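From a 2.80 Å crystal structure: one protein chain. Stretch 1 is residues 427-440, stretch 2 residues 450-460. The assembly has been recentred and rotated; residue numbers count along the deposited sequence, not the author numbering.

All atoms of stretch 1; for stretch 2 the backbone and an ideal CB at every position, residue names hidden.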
# COMPACT_ATOMS: atom_id res chain seq x y z
N LEU A 427 17.96 17.73 -16.25
CA LEU A 427 18.22 17.64 -14.82
C LEU A 427 17.41 16.52 -14.19
O LEU A 427 17.94 15.71 -13.42
CB LEU A 427 17.90 18.98 -14.16
CG LEU A 427 18.84 20.13 -14.55
CD1 LEU A 427 18.20 21.47 -14.26
CD2 LEU A 427 20.15 20.00 -13.79
N LEU A 428 16.11 16.46 -14.51
CA LEU A 428 15.27 15.40 -13.98
C LEU A 428 15.70 14.03 -14.48
O LEU A 428 15.58 13.04 -13.76
CB LEU A 428 13.81 15.66 -14.36
CG LEU A 428 13.13 16.83 -13.66
CD1 LEU A 428 11.83 17.19 -14.36
CD2 LEU A 428 12.87 16.49 -12.20
N ARG A 429 16.20 13.95 -15.71
CA ARG A 429 16.67 12.68 -16.25
C ARG A 429 17.86 12.16 -15.46
O ARG A 429 17.87 11.00 -15.02
CB ARG A 429 17.04 12.83 -17.73
CG ARG A 429 17.45 11.54 -18.41
CD ARG A 429 18.47 11.78 -19.51
NE ARG A 429 18.00 12.73 -20.51
CZ ARG A 429 18.75 13.24 -21.48
NH1 ARG A 429 20.03 12.90 -21.58
NH2 ARG A 429 18.23 14.09 -22.35
N LEU A 430 18.88 13.00 -15.28
CA LEU A 430 20.06 12.55 -14.54
C LEU A 430 19.71 12.26 -13.09
O LEU A 430 20.20 11.28 -12.51
CB LEU A 430 21.16 13.60 -14.64
CG LEU A 430 21.61 13.92 -16.07
CD1 LEU A 430 22.68 15.00 -16.04
CD2 LEU A 430 22.13 12.69 -16.78
N LEU A 431 18.86 13.09 -12.48
CA LEU A 431 18.43 12.82 -11.12
C LEU A 431 17.74 11.46 -11.03
O LEU A 431 18.01 10.67 -10.12
CB LEU A 431 17.50 13.93 -10.64
CG LEU A 431 17.44 14.18 -9.14
CD1 LEU A 431 16.88 15.56 -8.85
CD2 LEU A 431 16.61 13.13 -8.44
N MET A 432 16.87 11.16 -12.00
CA MET A 432 16.16 9.88 -11.99
C MET A 432 17.13 8.72 -12.14
O MET A 432 17.07 7.75 -11.38
CB MET A 432 15.11 9.87 -13.11
CG MET A 432 14.39 8.55 -13.28
SD MET A 432 15.27 7.41 -14.38
CE MET A 432 15.05 8.23 -15.96
N LEU A 433 18.02 8.79 -13.13
CA LEU A 433 19.02 7.74 -13.28
C LEU A 433 19.79 7.52 -11.98
O LEU A 433 20.06 6.38 -11.59
CB LEU A 433 19.99 8.09 -14.41
CG LEU A 433 19.38 8.21 -15.81
CD1 LEU A 433 20.43 8.69 -16.81
CD2 LEU A 433 18.78 6.88 -16.27
N MET A 434 20.12 8.61 -11.29
CA MET A 434 20.89 8.48 -10.06
C MET A 434 20.07 7.81 -8.96
O MET A 434 20.59 6.98 -8.21
CB MET A 434 21.36 9.86 -9.61
CG MET A 434 22.28 9.83 -8.40
SD MET A 434 23.19 11.37 -8.19
CE MET A 434 24.27 11.32 -9.62
N MET A 435 18.78 8.15 -8.85
CA MET A 435 17.96 7.54 -7.81
C MET A 435 17.71 6.07 -8.09
O MET A 435 17.80 5.23 -7.18
CB MET A 435 16.64 8.30 -7.67
CG MET A 435 16.81 9.75 -7.25
SD MET A 435 17.78 9.93 -5.74
CE MET A 435 18.51 11.54 -6.00
N VAL A 436 17.39 5.72 -9.33
CA VAL A 436 17.27 4.31 -9.69
C VAL A 436 18.56 3.58 -9.33
O VAL A 436 18.53 2.50 -8.73
CB VAL A 436 16.95 4.16 -11.19
CG1 VAL A 436 16.98 2.69 -11.61
CG2 VAL A 436 15.59 4.76 -11.50
N GLY A 437 19.70 4.18 -9.67
CA GLY A 437 20.97 3.57 -9.30
C GLY A 437 21.09 3.33 -7.81
O GLY A 437 21.51 2.26 -7.37
N LEU A 438 20.71 4.33 -7.00
CA LEU A 438 20.81 4.18 -5.55
C LEU A 438 19.90 3.07 -5.05
O LEU A 438 20.26 2.34 -4.11
CB LEU A 438 20.48 5.50 -4.86
CG LEU A 438 21.51 6.63 -4.95
CD1 LEU A 438 20.99 7.89 -4.27
CD2 LEU A 438 22.85 6.22 -4.34
N VAL A 439 18.72 2.93 -5.65
CA VAL A 439 17.79 1.90 -5.19
C VAL A 439 18.25 0.51 -5.62
O VAL A 439 17.95 -0.48 -4.95
CB VAL A 439 16.37 2.21 -5.71
CG1 VAL A 439 15.40 1.09 -5.36
CG2 VAL A 439 15.87 3.52 -5.13
N GLU A 440 18.98 0.41 -6.73
CA GLU A 440 19.26 -0.88 -7.34
C GLU A 440 20.56 -1.52 -6.86
O GLU A 440 20.79 -2.70 -7.15
CB GLU A 440 19.29 -0.76 -8.86
CG GLU A 440 17.91 -0.60 -9.48
CD GLU A 440 17.93 -0.64 -10.99
OE1 GLU A 440 19.02 -0.52 -11.58
OE2 GLU A 440 16.84 -0.80 -11.60
N UNK A 450 15.54 5.54 0.90
CA UNK A 450 14.29 6.23 1.21
C UNK A 450 14.14 7.50 0.39
O UNK A 450 13.09 7.77 -0.19
CB UNK A 450 14.22 6.56 2.70
N UNK A 451 15.20 8.31 0.33
CA UNK A 451 15.16 9.51 -0.49
C UNK A 451 14.89 9.16 -1.95
O UNK A 451 14.02 9.76 -2.60
CB UNK A 451 16.47 10.29 -0.36
N UNK A 452 15.61 8.17 -2.47
CA UNK A 452 15.48 7.81 -3.88
C UNK A 452 14.06 7.38 -4.21
O UNK A 452 13.50 7.79 -5.24
CB UNK A 452 16.46 6.69 -4.24
N UNK A 453 13.46 6.54 -3.37
CA UNK A 453 12.07 6.14 -3.59
C UNK A 453 11.14 7.34 -3.50
O UNK A 453 10.25 7.52 -4.34
CB UNK A 453 11.65 5.07 -2.58
N UNK A 454 11.33 8.19 -2.49
CA UNK A 454 10.45 9.33 -2.29
C UNK A 454 10.47 10.27 -3.49
O UNK A 454 9.44 10.83 -3.86
CB UNK A 454 10.85 10.09 -1.02
N UNK A 455 11.64 10.45 -4.12
CA UNK A 455 11.73 11.32 -5.28
C UNK A 455 11.24 10.63 -6.54
O UNK A 455 10.53 11.23 -7.36
CB UNK A 455 13.17 11.80 -5.47
N UNK A 456 11.62 9.36 -6.73
CA UNK A 456 11.09 8.59 -7.85
C UNK A 456 9.57 8.61 -7.86
O UNK A 456 8.95 8.54 -8.93
CB UNK A 456 11.60 7.15 -7.79
N UNK A 457 8.95 8.73 -6.69
CA UNK A 457 7.51 8.88 -6.61
C UNK A 457 7.03 10.16 -7.25
O UNK A 457 6.17 10.13 -8.14
CB UNK A 457 7.06 8.83 -5.15
N UNK A 458 7.57 11.30 -6.81
CA UNK A 458 7.12 12.58 -7.36
C UNK A 458 7.39 12.65 -8.86
O UNK A 458 6.56 13.16 -9.63
CB UNK A 458 7.81 13.74 -6.65
N UNK A 459 8.55 12.16 -9.30
CA UNK A 459 8.85 12.14 -10.73
C UNK A 459 7.85 11.27 -11.48
O UNK A 459 7.36 11.65 -12.55
CB UNK A 459 10.27 11.64 -10.97
N UNK A 460 7.53 10.10 -10.92
CA UNK A 460 6.53 9.24 -11.53
C UNK A 460 5.20 9.97 -11.70
O UNK A 460 4.60 9.96 -12.78
CB UNK A 460 6.34 7.98 -10.69

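Two helices cross at 137° between their N-to-C directions, their axes approaching to 8.6 Å, and the surface stretch 1 offers is almost wholly apolar: leucine, methionine and valine, with no charge within reach.

At position 450 CA-to-CB points away and nothing of stretch 1 lies near the ideal CB, so polar or apolar residues would do; it is Asn 450. Position 451 points sideways, with only a long, flexible apolar chain likely to reach back. Met 451 does so, its CE meeting Met 435 CE at 3.7 Å.

Position 452 is the most restrictive. Its CA lies 4.7 Å from the CA of Met 435, and its ideal CB points toward stretch 1, 3.3 Å from Val 439 CG2 and 3.5 Å from Met 435 O. So little space favours alanine or glycine. The residue is Ala 452, whose CB packs 3.4 Å from Val 439 CG2 and 3.8 Å from Met 435 SD; the small side chain lets the backbones come close.

At 453 CA-to-CB points away, yet Val 439 is near enough for a branched or long apolar chain to curl back. Leu 453 brings CD2 to 4.1 Å from Val 439 CG2. Position 454 is out of reach and tolerant; it is Glu 454.

Position 455 points toward stretch 1, its ideal CB 4.5 Å from Met 435 CG and 4.7 Å from Leu 431 CD2. A medium apolar residue, leucine, isoleucine or methionine, would fill the gap. Leu 455 places CD1 3.8 Å from Leu 431 CD2 and 4.0 Å from Met 435 CE. The Met 435 side chain is thus a knob among residues 451, 452, 455 and 456.

Position 456 points sideways beside a hollow lined by Met 432, Met 435, Val 436 and Val 439, which calls for a branched or flexible apolar chain. Leu 456 is the reciprocal knob: its CG lies 3.8 Å from Met 435 CB, and its CD2 3.8 Å from Val 436 CG2.

Positions 457 and 458 are out of reach, leaving stretch 1 no say in the choice. They are Gly 457 and Thr 458, whose OG1 donates a 2.8 Å hydrogen bond to Leu 455 O in its own helix.

At 459 CA-to-CB points toward stretch 1, but nothing lies within 5.5 Å of the ideal CB; a long apolar chain can bridge the distance. Met 459 sets SD 3.8 Å from Met 432 CB and CE 4.2 Å from Leu 431 CD2. Position 460 is out of reach, and Cys 460 makes no contact.

Stretch 2 450-460: NMALELLGTMC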
# COMPACT_ATOMS: atom_id res chain seq x y z
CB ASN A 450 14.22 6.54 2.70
CG ASN A 450 14.21 5.29 3.55
OD1 ASN A 450 14.24 4.18 3.03
ND2 ASN A 450 14.18 5.46 4.86
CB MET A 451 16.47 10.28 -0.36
CG MET A 451 16.44 11.66 -1.00
SD MET A 451 18.06 12.43 -1.11
CE MET A 451 18.83 11.41 -2.36
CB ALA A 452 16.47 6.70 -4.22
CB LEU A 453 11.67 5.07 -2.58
CG LEU A 453 12.40 3.73 -2.69
CD1 LEU A 453 12.16 2.88 -1.45
CD2 LEU A 453 11.96 2.98 -3.94
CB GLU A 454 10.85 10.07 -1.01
CG GLU A 454 10.06 11.34 -0.75
CD GLU A 454 10.16 11.79 0.70
OE1 GLU A 454 10.92 11.17 1.47
OE2 GLU A 454 9.47 12.77 1.07
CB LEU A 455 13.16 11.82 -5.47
CG LEU A 455 13.68 12.87 -4.48
CD1 LEU A 455 15.05 13.34 -4.93
CD2 LEU A 455 12.74 14.06 -4.34
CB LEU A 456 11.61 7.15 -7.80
CG LEU A 456 13.08 6.95 -8.19
CD1 LEU A 456 13.55 5.55 -7.84
CD2 LEU A 456 13.28 7.21 -9.68
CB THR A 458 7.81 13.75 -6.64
OG1 THR A 458 9.22 13.68 -6.86
CG2 THR A 458 7.55 13.69 -5.14
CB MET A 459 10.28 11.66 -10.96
CG MET A 459 11.35 12.69 -10.61
SD MET A 459 13.05 12.20 -10.99
CE MET A 459 13.30 10.93 -9.77
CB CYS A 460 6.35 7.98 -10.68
SG CYS A 460 5.73 6.57 -11.58
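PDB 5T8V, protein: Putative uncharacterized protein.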